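Local structure of alpha-L-arabinofuranosidase B (Aspergillus kawachii, 6SXT) at residues L36-G39 / S40-T43; I55-A58 / S59-D62. The protein hydrolyses terminal non-reducing alpha-L-arabinofuranosyl residues from arabinoxylan, L-arabinan, arabinogalactan and related oligosaccharides in the breakdown of plant hemicellulose. All coordinates share one frame; numbering follows the deposited sequence.

Contact 1. Residues L36-G39 / S40-T43; sequences LQRG and SDDT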
loop_
_atom_site.group_PDB
_atom_site.type_symbol
_atom_site.label_atom_id
_atom_site.label_comp_id
_atom_site.label_asym_id
_atom_site.label_seq_id
_atom_site.Cartn_x
_atom_site.Cartn_y
_atom_site.Cartn_z
ATOM N N LEU A 36 5.315 3.169 -14.581
ATOM C CA LEU A 36 4.205 2.211 -14.666
ATOM C C LEU A 36 4.564 1.090 -15.622
ATOM O O LEU A 36 5.221 1.380 -16.642
ATOM C CB LEU A 36 2.976 2.903 -15.210
ATOM C CG LEU A 36 2.334 3.945 -14.317
ATOM C CD1 LEU A 36 1.406 4.835 -15.133
ATOM C CD2 LEU A 36 1.589 3.272 -13.165
ATOM N N GLN A 37 4.006 -0.088 -15.380
ATOM C CA GLN A 37 4.018 -1.207 -16.346
ATOM C C GLN A 37 2.590 -1.706 -16.458
ATOM O O GLN A 37 1.982 -1.931 -15.397
ATOM C CB GLN A 37 4.950 -2.319 -15.928
ATOM C CG GLN A 37 5.012 -3.446 -16.962
ATOM C CD GLN A 37 5.997 -4.515 -16.527
ATOM O OE1 GLN A 37 6.311 -4.688 -15.342
ATOM N NE2 GLN A 37 6.622 -5.180 -17.505
ATOM N N ARG A 38 2.074 -1.829 -17.660
ATOM C CA ARG A 38 0.684 -2.278 -17.858
ATOM C C ARG A 38 0.658 -3.730 -18.306
ATOM O O ARG A 38 1.546 -4.189 -19.030
ATOM C CB ARG A 38 -0.069 -1.365 -18.813
ATOM C CG ARG A 38 0.412 -1.388 -20.263
ATOM C CD ARG A 38 -0.338 -0.354 -21.057
ATOM N NE ARG A 38 0.179 -0.314 -22.399
ATOM C CZ ARG A 38 -0.135 0.591 -23.299
ATOM N NH1 ARG A 38 -0.905 1.623 -22.988
ATOM N NH2 ARG A 38 0.423 0.512 -24.504
ATOM N N GLY A 39 -0.411 -4.415 -17.929
ATOM C CA GLY A 39 -0.481 -5.861 -18.178
ATOM C C GLY A 39 -0.809 -6.219 -19.600
ATOM O O GLY A 39 -0.471 -7.364 -20.022
ATOM N N SER A 40 -1.438 -5.357 -20.351
ATOM C CA SER A 40 -1.894 -5.650 -21.737
ATOM C C SER A 40 -0.703 -5.994 -22.631
ATOM O O SER A 40 -0.725 -6.984 -23.380
ATOM C CB SER A 40 -2.643 -4.490 -22.274
ATOM O OG SER A 40 -1.809 -3.302 -22.228
ATOM N N ASP A 41 0.387 -5.239 -22.550
ATOM C CA ASP A 41 1.541 -5.465 -23.444
ATOM C C ASP A 41 2.856 -5.483 -22.657
ATOM O O ASP A 41 3.938 -5.603 -23.283
ATOM C CB ASP A 41 1.543 -4.460 -24.598
ATOM C CG ASP A 41 1.601 -2.993 -24.185
ATOM O OD1 ASP A 41 1.896 -2.747 -22.964
ATOM O OD2 ASP A 41 1.426 -2.130 -25.064
ATOM N N ASP A 42 2.822 -5.382 -21.328
ATOM C CA ASP A 42 3.997 -5.364 -20.455
ATOM C C ASP A 42 4.939 -4.192 -20.759
ATOM O O ASP A 42 6.066 -4.252 -20.241
ATOM C CB ASP A 42 4.741 -6.686 -20.514
ATOM C CG ASP A 42 4.078 -7.773 -19.692
ATOM O OD1 ASP A 42 3.321 -7.442 -18.771
ATOM O OD2 ASP A 42 4.376 -8.942 -19.967
ATOM N N THR A 43 4.477 -3.188 -21.479
ATOM C CA THR A 43 5.326 -2.006 -21.699
ATOM C C THR A 43 5.197 -1.020 -20.532
ATOM O O THR A 43 4.315 -1.124 -19.687
ATOM C CB THR A 43 5.037 -1.308 -23.023
ATOM O OG1 THR A 43 3.762 -0.662 -23.021
ATOM C CG2 THR A 43 5.139 -2.311 -24.166
#

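Contact 2. Residues I55-A58 / S59-D62; sequences IADA and SAQD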
loop_
_atom_site.group_PDB
_atom_site.type_symbol
_atom_site.label_atom_id
_atom_site.label_comp_id
_atom_site.label_asym_id
_atom_site.label_seq_id
_atom_site.Cartn_x
_atom_site.Cartn_y
_atom_site.Cartn_z
ATOM N N ILE A 55 2.097 18.492 -9.129
ATOM C CA ILE A 55 1.363 17.239 -8.798
ATOM C C ILE A 55 1.480 16.263 -9.968
ATOM O O ILE A 55 1.418 16.677 -11.128
ATOM C CB ILE A 55 -0.103 17.560 -8.476
ATOM C CG1 ILE A 55 -0.225 18.675 -7.437
ATOM C CG2 ILE A 55 -0.850 16.327 -8.020
ATOM C CD1 ILE A 55 0.485 18.380 -6.138
ATOM N N ALA A 56 1.604 14.968 -9.669
ATOM C CA ALA A 56 1.654 13.925 -10.684
ATOM C C ALA A 56 0.523 14.049 -11.701
ATOM O O ALA A 56 -0.621 14.359 -11.318
ATOM C CB ALA A 56 1.571 12.563 -9.986
ATOM N N ASP A 57 0.838 13.684 -12.941
ATOM C CA ASP A 57 -0.133 13.638 -14.053
ATOM C C ASP A 57 -0.962 12.355 -13.961
ATOM O O ASP A 57 -0.726 11.362 -14.687
ATOM C CB ASP A 57 0.593 13.718 -15.384
ATOM C CG ASP A 57 -0.306 13.926 -16.578
ATOM O OD1 ASP A 57 -1.506 13.890 -16.410
ATOM O OD2 ASP A 57 0.327 14.141 -17.659
ATOM N N ALA A 58 -1.909 12.327 -13.036
ATOM C CA ALA A 58 -2.773 11.155 -12.813
ATOM C C ALA A 58 -3.599 10.842 -14.073
ATOM O O ALA A 58 -3.891 9.684 -14.338
ATOM C CB ALA A 58 -3.671 11.430 -11.645
ATOM N N SER A 59 -3.932 11.859 -14.860
ATOM C CA SER A 59 -4.711 11.624 -16.074
ATOM C C SER A 59 -3.888 10.784 -17.052
ATOM O O SER A 59 -4.462 9.861 -17.692
ATOM C CB SER A 59 -5.156 12.974 -16.621
ATOM O OG SER A 59 -5.872 12.751 -17.801
ATOM N N ALA A 60 -2.585 11.040 -17.136
ATOM C CA ALA A 60 -1.702 10.244 -18.004
ATOM C C ALA A 60 -1.650 8.797 -17.507
ATOM O O ALA A 60 -1.589 7.874 -18.308
ATOM C CB ALA A 60 -0.319 10.841 -18.082
ATOM N N GLN A 61 -1.681 8.562 -16.202
ATOM C CA GLN A 61 -1.751 7.179 -15.698
ATOM C C GLN A 61 -3.065 6.525 -16.123
ATOM O O GLN A 61 -3.041 5.419 -16.645
ATOM C CB GLN A 61 -1.611 7.120 -14.181
ATOM C CG GLN A 61 -1.837 5.717 -13.651
ATOM C CD GLN A 61 -1.652 5.567 -12.172
ATOM O OE1 GLN A 61 -0.629 5.953 -11.628
ATOM N NE2 GLN A 61 -2.645 4.951 -11.516
ATOM N N ASP A 62 -4.170 7.216 -15.890
ATOM C CA ASP A 62 -5.487 6.661 -16.243
ATOM C C ASP A 62 -5.492 6.281 -17.738
ATOM O O ASP A 62 -6.073 5.221 -18.099
ATOM C CB ASP A 62 -6.569 7.680 -15.942
ATOM C CG ASP A 62 -6.796 7.929 -14.469
ATOM O OD1 ASP A 62 -6.276 7.170 -13.642
ATOM O OD2 ASP A 62 -7.580 8.875 -14.166
#

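Contact 1. Residues L36-G39 / S40-T43
Arg-38 and Thr-43 pair through their backbones where strand 34-38 gives way to a turn and the chain doubles back, the directions of 36-39 and 40-43 lying 142° apart. Arg-38 N donates to Thr-43 O at 3.1 Å, while Asp-42 N gives Arg-38 O a weak, bent bond. Arg-38 turns its CG between its own N and carbonyl carbon (chi1 67°), and the extended chain beyond carries the guanidinium along the turn to Asp-41. There it makes a side-on salt bridge: NE reaches OD1 at 3.0 Å in the guanidinium plane, and NH2 reaches OD2 at 2.9 Å on its syn side, somewhat out of both planes. The two planes are 45° apart. Asp-41 suits the bend because OD1 is gripped by three donors, Arg-38 NE from above one face of the carboxylate and Thr-43 OG1 and N from the other. Gln-37, long enough to cross the hairpin, sends NE2 to Asp-42 O at 2.9 Å, within its own amide plane. Asp-42 turns its carboxylate to Lys-466, which also binds Gly-39 O, and Arg-38 NH1 bonds Phe-64 O. An Asx turn, Asp-41 OD1 to Thr-43 N, thus shapes a beta hairpin at the catalytic domain's surface.

Contact 2. Residues I55-A58 / S59-D62
Asp-57 meets Ala-60 at the start of helix 58-64, where the first backbone N-H groups have no preceding turn to supply carbonyl partners. Its carboxylate makes good part of that lack: OD1 accepts from Ala-60 N at 3.1 Å with an angle of 151° at the hydrogen, the nitrogen lying far above the carboxylate plane, 69° out of it. CG stands anti to Asp-57 N (chi1 -170°), which swings the carboxylate forward over the opening turn; its CG and OD2 then rest against the methyl of Ala-60, 3.4 Å from OD2 to CB. The small alanine lets the acid lie close. Asp-57 O faces the same turn and receives two weak bonds, from Ala-60 N at 3.1 Å and from Gln-61 N at 3.3 Å, so Ala-60 N is shared between the carboxylate and the carbonyl. The negative charge of Asp-57 at the helix N terminus would also be expected to interact favourably with the helix dipole. One residue on, Ala-58 O takes Asp-62 N at 2.9 Å, a regular helical bond. Ahead of the helix, a weak bond from Ala-58 N to Ala-56 O closes an inverse gamma turn centred on Asp-57. Gln-61 reaches far enough to give OE1 to Tyr-34 OH and NE2 to Ala-107 O, which satisfies both ends of a buried amide, while Asp-62 OD1 bonds Tyr-120 OH. The whole is a classic aspartate N-cap, opening a short helix of the catalytic domain.

From the N terminus, the chain first meets contact 1, which closes the short loop between strands 34-38 and 44-47, neighbours in a four-stranded antiparallel sheet. It then runs through strand 44-47 and a further loop to contact 2, the capped start of helix 58-64, before strand 70-75 returns to the other side of strand 34-38. The two contacts follow in series, neither enclosing nor crossing the other, with centres about 16 Å apart. They nevertheless touch: Leu-36 CD1 packs on Gln-61 CG at 3.7 Å, laying the helix against the sheet. Through Tyr-120, contact 2 also joins this unit to strand 117-124 of the nine-stranded sheet.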